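Local coordinates for endo-n-acetyl-beta-d-glucosaminidase (PDB 4AC1), which cleaves N-linked glycans as a fungal endo-beta-N-acetylglucosaminidase of glycoside hydrolase family 18 and deglycosylates the cellulases of Hypocrea jecorina, at residues Asp57-His60 with Phe61-Leu64; Ile69-Gln73 with Ala74-Val78. All coordinates share one frame; numbering follows the deposited sequence.

Overall arrangement
From the N terminus, the chain has already laid down strands 4-9 and 35-42 and the short strand 50-51 when interaction 1 begins. There D57-L64 turns out of the loop behind strand 50-51 and starts helix 62-73 at the surface, beside an N-linked sugar. Interaction 2 lies at the other end of the same helix, where I69-V78 turns back into strand 77-83. The two contacts follow in series, neither nested nor crossing, with centres about 18 Å apart. Together they bracket the helix that joins parallel strands 35-42 and 77-83, with strand 50-51 in the connection, a beta-alpha-beta unit of the TIM-barrel fold used by family 18 glycoside hydrolases.

Interaction 1. Residues Asp57-His60 with Phe61-Leu64; sequences DDPH and FYTL. With NAG (2-acetamido-2-deoxy-beta-D-glucopyranose), chain C.
P59 sets its CA over one face of the Y62 ring, 3.5 Å from the centroid and almost directly above the ring centre, a CH-pi contact. P59 CB adds an apolar touch to Y62 CE2 at 3.6 Å. The opposite face of the tyrosine meets the N-acetylglucosamine, whose C4 stands over the rim of the ring and whose C6 is 3.7 Å from Y62 CD2, so the phenol is sandwiched between proline and sugar. With CG beside the backbone N (chi1 -73°), the Y62 side chain runs alongside P59, pointing the same way.

A second aromatic contact joins H60 and F61. The imidazole turns its CD2 edge toward one face of the phenyl ring, with planes at 81° and centroids 5.2 Å apart, a T-shaped pair. CG of H60 is anti to the backbone N, which swings the ring to the side where F61 lies; H13 stacks on the same imidazole.

The backbone holds both pairs in place. D58 contributes two acceptors: OD1 takes H60 N, closing an Asx turn, and the backbone O takes F61 N at 2.9 Å. One residue further on, Y62 N donates to P59 O in a nearly straight bond (174°). One water donates a hydrogen bond to D57 O and is weakly linked to Y62 OH; another bridges H60 O and L64 N.

F61 is the N-cap of helix 62-73, and N66, one turn after Y62, bears the glycan. Polar bonds thus fix the backbone of the helix start, while the protein-sugar contact is carried by CH groups against an aromatic face, as is common where pyranoses pack on tyrosine; here the sugar is a glycan attached to the protein itself, not a bound substrate.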
loop_
_atom_site.group_PDB
_atom_site.type_symbol
_atom_site.label_atom_id
_atom_site.label_comp_id
_atom_site.label_asym_id
_atom_site.label_seq_id
_atom_site.Cartn_x
_atom_site.Cartn_y
_atom_site.Cartn_z
ATOM N N ASP A 57 15.790 10.302 -7.340
ATOM C CA ASP A 57 16.634 11.457 -7.005
ATOM C C ASP A 57 16.555 12.578 -8.063
ATOM O O ASP A 57 17.252 13.606 -7.960
ATOM C CB ASP A 57 18.092 11.027 -6.756
ATOM C CG ASP A 57 18.809 10.635 -8.017
ATOM O OD1 ASP A 57 18.140 10.132 -8.950
ATOM O OD2 ASP A 57 20.046 10.817 -8.080
ATOM N N ASP A 58 15.711 12.378 -9.072
ATOM C CA ASP A 58 15.500 13.363 -10.136
ATOM C C ASP A 58 14.864 14.644 -9.581
ATOM O O ASP A 58 14.074 14.589 -8.629
ATOM C CB ASP A 58 14.611 12.763 -11.220
ATOM C CG ASP A 58 14.604 13.573 -12.502
ATOM O OD1 ASP A 58 13.789 14.504 -12.610
ATOM O OD2 ASP A 58 15.395 13.270 -13.412
ATOM N N PRO A 59 15.217 15.811 -10.165
ATOM C CA PRO A 59 14.561 17.078 -9.801
ATOM C C PRO A 59 13.027 17.015 -9.822
ATOM O O PRO A 59 12.379 17.739 -9.060
ATOM C CB PRO A 59 15.090 18.052 -10.858
ATOM C CG PRO A 59 16.460 17.532 -11.146
ATOM C CD PRO A 59 16.372 16.034 -11.059
ATOM N N HIS A 60 12.465 16.143 -10.659
ATOM C CA HIS A 60 11.017 15.902 -10.700
ATOM C C HIS A 60 10.405 15.688 -9.310
ATOM O O HIS A 60 9.257 16.089 -9.058
ATOM C CB HIS A 60 10.697 14.707 -11.614
ATOM C CG HIS A 60 9.275 14.659 -12.092
ATOM N ND1 HIS A 60 8.750 15.586 -12.968
ATOM C CD2 HIS A 60 8.282 13.770 -11.850
ATOM C CE1 HIS A 60 7.488 15.284 -13.224
ATOM N NE2 HIS A 60 7.180 14.185 -12.560
ATOM N N PHE A 61 11.188 15.106 -8.402
ATOM C CA PHE A 61 10.693 14.752 -7.075
ATOM C C PHE A 61 11.214 15.597 -5.911
ATOM O O PHE A 61 11.029 15.226 -4.752
ATOM C CB PHE A 61 10.936 13.261 -6.816
ATOM C CG PHE A 61 10.223 12.365 -7.784
ATOM C CD1 PHE A 61 8.830 12.388 -7.888
ATOM C CD2 PHE A 61 10.943 11.508 -8.614
ATOM C CE1 PHE A 61 8.174 11.565 -8.799
ATOM C CE2 PHE A 61 10.292 10.690 -9.527
ATOM C CZ PHE A 61 8.906 10.705 -9.610
ATOM N N TYR A 62 11.821 16.753 -6.193
ATOM C CA TYR A 62 12.297 17.617 -5.110
ATOM C C TYR A 62 11.182 18.030 -4.147
ATOM O O TYR A 62 11.375 18.018 -2.933
ATOM C CB TYR A 62 12.982 18.879 -5.646
ATOM C CG TYR A 62 14.354 18.668 -6.258
ATOM C CD1 TYR A 62 15.116 17.531 -5.969
ATOM C CD2 TYR A 62 14.897 19.624 -7.124
ATOM C CE1 TYR A 62 16.378 17.344 -6.533
ATOM C CE2 TYR A 62 16.167 19.453 -7.684
ATOM C CZ TYR A 62 16.894 18.308 -7.385
ATOM O OH TYR A 62 18.145 18.126 -7.941
ATOM N N THR A 63 10.033 18.421 -4.701
ATOM C CA THR A 63 8.909 18.880 -3.885
ATOM C C THR A 63 8.410 17.709 -3.039
ATOM O O THR A 63 8.228 17.831 -1.844
ATOM C CB THR A 63 7.750 19.463 -4.748
ATOM O OG1 THR A 63 8.244 20.505 -5.612
ATOM C CG2 THR A 63 6.631 20.017 -3.863
ATOM N N LEU A 64 8.214 16.561 -3.691
ATOM C CA LEU A 64 7.730 15.362 -3.008
ATOM C C LEU A 64 8.583 15.019 -1.777
ATOM O O LEU A 64 8.065 14.910 -0.666
ATOM C CB LEU A 64 7.675 14.195 -3.998
ATOM C CG LEU A 64 6.967 12.906 -3.578
ATOM C CD1 LEU A 64 6.579 12.098 -4.806
ATOM C CD2 LEU A 64 7.839 12.087 -2.647
HETATM C C1 NAG C . 14.400 19.655 -1.423
HETATM C C2 NAG C . 15.338 18.451 -1.553
HETATM C C3 NAG C . 16.762 18.919 -1.839
HETATM C C4 NAG C . 16.751 19.789 -3.091
HETATM C C5 NAG C . 15.745 20.929 -2.915
HETATM C C6 NAG C . 15.599 21.741 -4.192
HETATM C C7 NAG C . 15.010 16.306 -0.475
HETATM C C8 NAG C . 14.956 15.548 0.813
HETATM N N2 NAG C . 15.271 17.612 -0.374
HETATM O O3 NAG C . 17.599 17.796 -2.009
HETATM O O4 NAG C . 18.034 20.331 -3.342
HETATM O O5 NAG C . 14.453 20.421 -2.601
HETATM O O6 NAG C . 15.004 22.978 -3.864
HETATM O O7 NAG C . 14.813 15.735 -1.547
HETATM O O HOH W 1 19.379 15.078 -7.207
HETATM O O HOH W 2 7.824 16.634 -6.705
#

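Interaction 2. Residues Ile69-Gln73 with Ala74-Val78; sequences ITMKQ and AGVKV
M71 O is the acceptor around which the end of the helix folds: V76 N reaches it at 3.1 Å, and A74 N adds a weak bond. K72 O takes G75 N at 2.9 Å, the donor standing well above the carbonyl plane, and A74 N bonds mainly to T70 O. With G75 at phi 103°, the bonds V76 N to M71 O and G75 N to K72 O form a Schellman motif, at backbone angles that suit glycine.

The tight apolar side lies beyond the turn. CG2 of V78 touches both M71 CB (4.0 Å) and K72 CG (3.8 Å), the lysine and valine side chains crossing at about a right angle. K72 CA also directs its hydrogen almost straight (167°) at V76 O. The wetter side is at the carbonyls, where one water donates to both K72 O and V76 O, and at Q73, A74 and G75, which are exposed.

K72 bends at chi3 (-83°) and its NZ bonds to the carbonyl O of Q118. I26 of helix 24-27 packs on M71, A74 and V76, while L36 of strand 35-42 touches V76, so the turn is wedged between that helix and the barrel strand beside strand 77-83.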
loop_
_atom_site.group_PDB
_atom_site.type_symbol
_atom_site.label_atom_id
_atom_site.label_comp_id
_atom_site.label_asym_id
_atom_site.label_seq_id
_atom_site.Cartn_x
_atom_site.Cartn_y
_atom_site.Cartn_z
ATOM N N ILE A 69 9.254 15.076 4.780
ATOM C CA ILE A 69 9.807 15.427 6.091
ATOM C C ILE A 69 8.713 16.021 6.981
ATOM O O ILE A 69 8.549 15.636 8.136
ATOM C CB ILE A 69 11.006 16.408 5.978
ATOM C CG1 ILE A 69 12.128 15.783 5.147
ATOM C CG2 ILE A 69 11.532 16.803 7.368
ATOM C CD1 ILE A 69 13.166 16.771 4.652
ATOM N N THR A 70 7.937 16.931 6.400
ATOM C CA THR A 70 6.843 17.584 7.102
ATOM C C THR A 70 5.739 16.595 7.470
ATOM O O THR A 70 5.150 16.675 8.562
ATOM C CB THR A 70 6.288 18.720 6.241
ATOM O OG1 THR A 70 7.383 19.558 5.851
ATOM C CG2 THR A 70 5.256 19.543 6.996
ATOM N N MET A 71 5.467 15.655 6.569
ATOM C CA MET A 71 4.494 14.606 6.853
ATOM C C MET A 71 4.927 13.787 8.068
ATOM O O MET A 71 4.139 13.517 8.969
ATOM C CB MET A 71 4.333 13.702 5.642
ATOM C CG MET A 71 3.744 14.411 4.428
ATOM S SD MET A 71 2.036 14.970 4.635
ATOM C CE MET A 71 1.143 13.461 4.263
ATOM N N LYS A 72 6.202 13.406 8.086
ATOM C CA LYS A 72 6.742 12.668 9.223
ATOM C C LYS A 72 6.702 13.477 10.523
ATOM O O LYS A 72 6.352 12.936 11.571
ATOM C CB LYS A 72 8.152 12.154 8.928
ATOM C CG LYS A 72 8.148 11.044 7.881
ATOM C CD LYS A 72 9.516 10.401 7.659
ATOM C CE LYS A 72 10.359 11.220 6.702
ATOM N NZ LYS A 72 11.612 10.493 6.286
ATOM N N GLN A 73 6.999 14.775 10.455
ATOM C CA GLN A 73 6.862 15.639 11.632
ATOM C C GLN A 73 5.450 15.619 12.227
ATOM O O GLN A 73 5.277 15.671 13.448
ATOM C CB GLN A 73 7.276 17.074 11.302
ATOM C CG GLN A 73 7.427 17.951 12.545
ATOM C CD GLN A 73 7.993 19.337 12.258
ATOM O OE1 GLN A 73 8.580 19.585 11.204
ATOM N NE2 GLN A 73 7.820 20.250 13.214
ATOM N N ALA A 74 4.437 15.549 11.365
ATOM C CA ALA A 74 3.053 15.510 11.819
ATOM C C ALA A 74 2.647 14.138 12.366
ATOM O O ALA A 74 1.540 13.983 12.882
ATOM C CB ALA A 74 2.121 15.930 10.704
ATOM N N GLY A 75 3.538 13.153 12.271
ATOM C CA GLY A 75 3.263 11.823 12.809
ATOM C C GLY A 75 2.877 10.754 11.798
ATOM O O GLY A 75 2.590 9.618 12.189
ATOM N N VAL A 76 2.864 11.112 10.515
ATOM C CA VAL A 76 2.566 10.166 9.442
ATOM C C VAL A 76 3.792 9.311 9.183
ATOM O O VAL A 76 4.913 9.817 9.188
ATOM C CB VAL A 76 2.156 10.911 8.147
ATOM C CG1 VAL A 76 1.854 9.926 7.011
ATOM C CG2 VAL A 76 0.950 11.795 8.408
ATOM N N LYS A 77 3.593 8.015 8.966
ATOM C CA LYS A 77 4.692 7.155 8.534
ATOM C C LYS A 77 4.744 7.180 7.014
ATOM O O LYS A 77 3.728 6.910 6.337
ATOM C CB LYS A 77 4.486 5.723 9.043
ATOM C CG LYS A 77 4.353 5.571 10.552
ATOM C CD LYS A 77 5.540 6.122 11.314
ATOM C CE LYS A 77 5.312 6.005 12.810
ATOM N NZ LYS A 77 6.587 5.740 13.528
ATOM N N VAL A 78 5.904 7.519 6.467
ATOM C CA VAL A 78 6.053 7.595 5.022
ATOM C C VAL A 78 6.739 6.326 4.534
ATOM O O VAL A 78 7.862 6.021 4.932
ATOM C CB VAL A 78 6.800 8.885 4.580
ATOM C CG1 VAL A 78 7.072 8.866 3.075
ATOM C CG2 VAL A 78 5.973 10.112 4.939
HETATM O O HOH W 3 6.181 10.233 11.700
#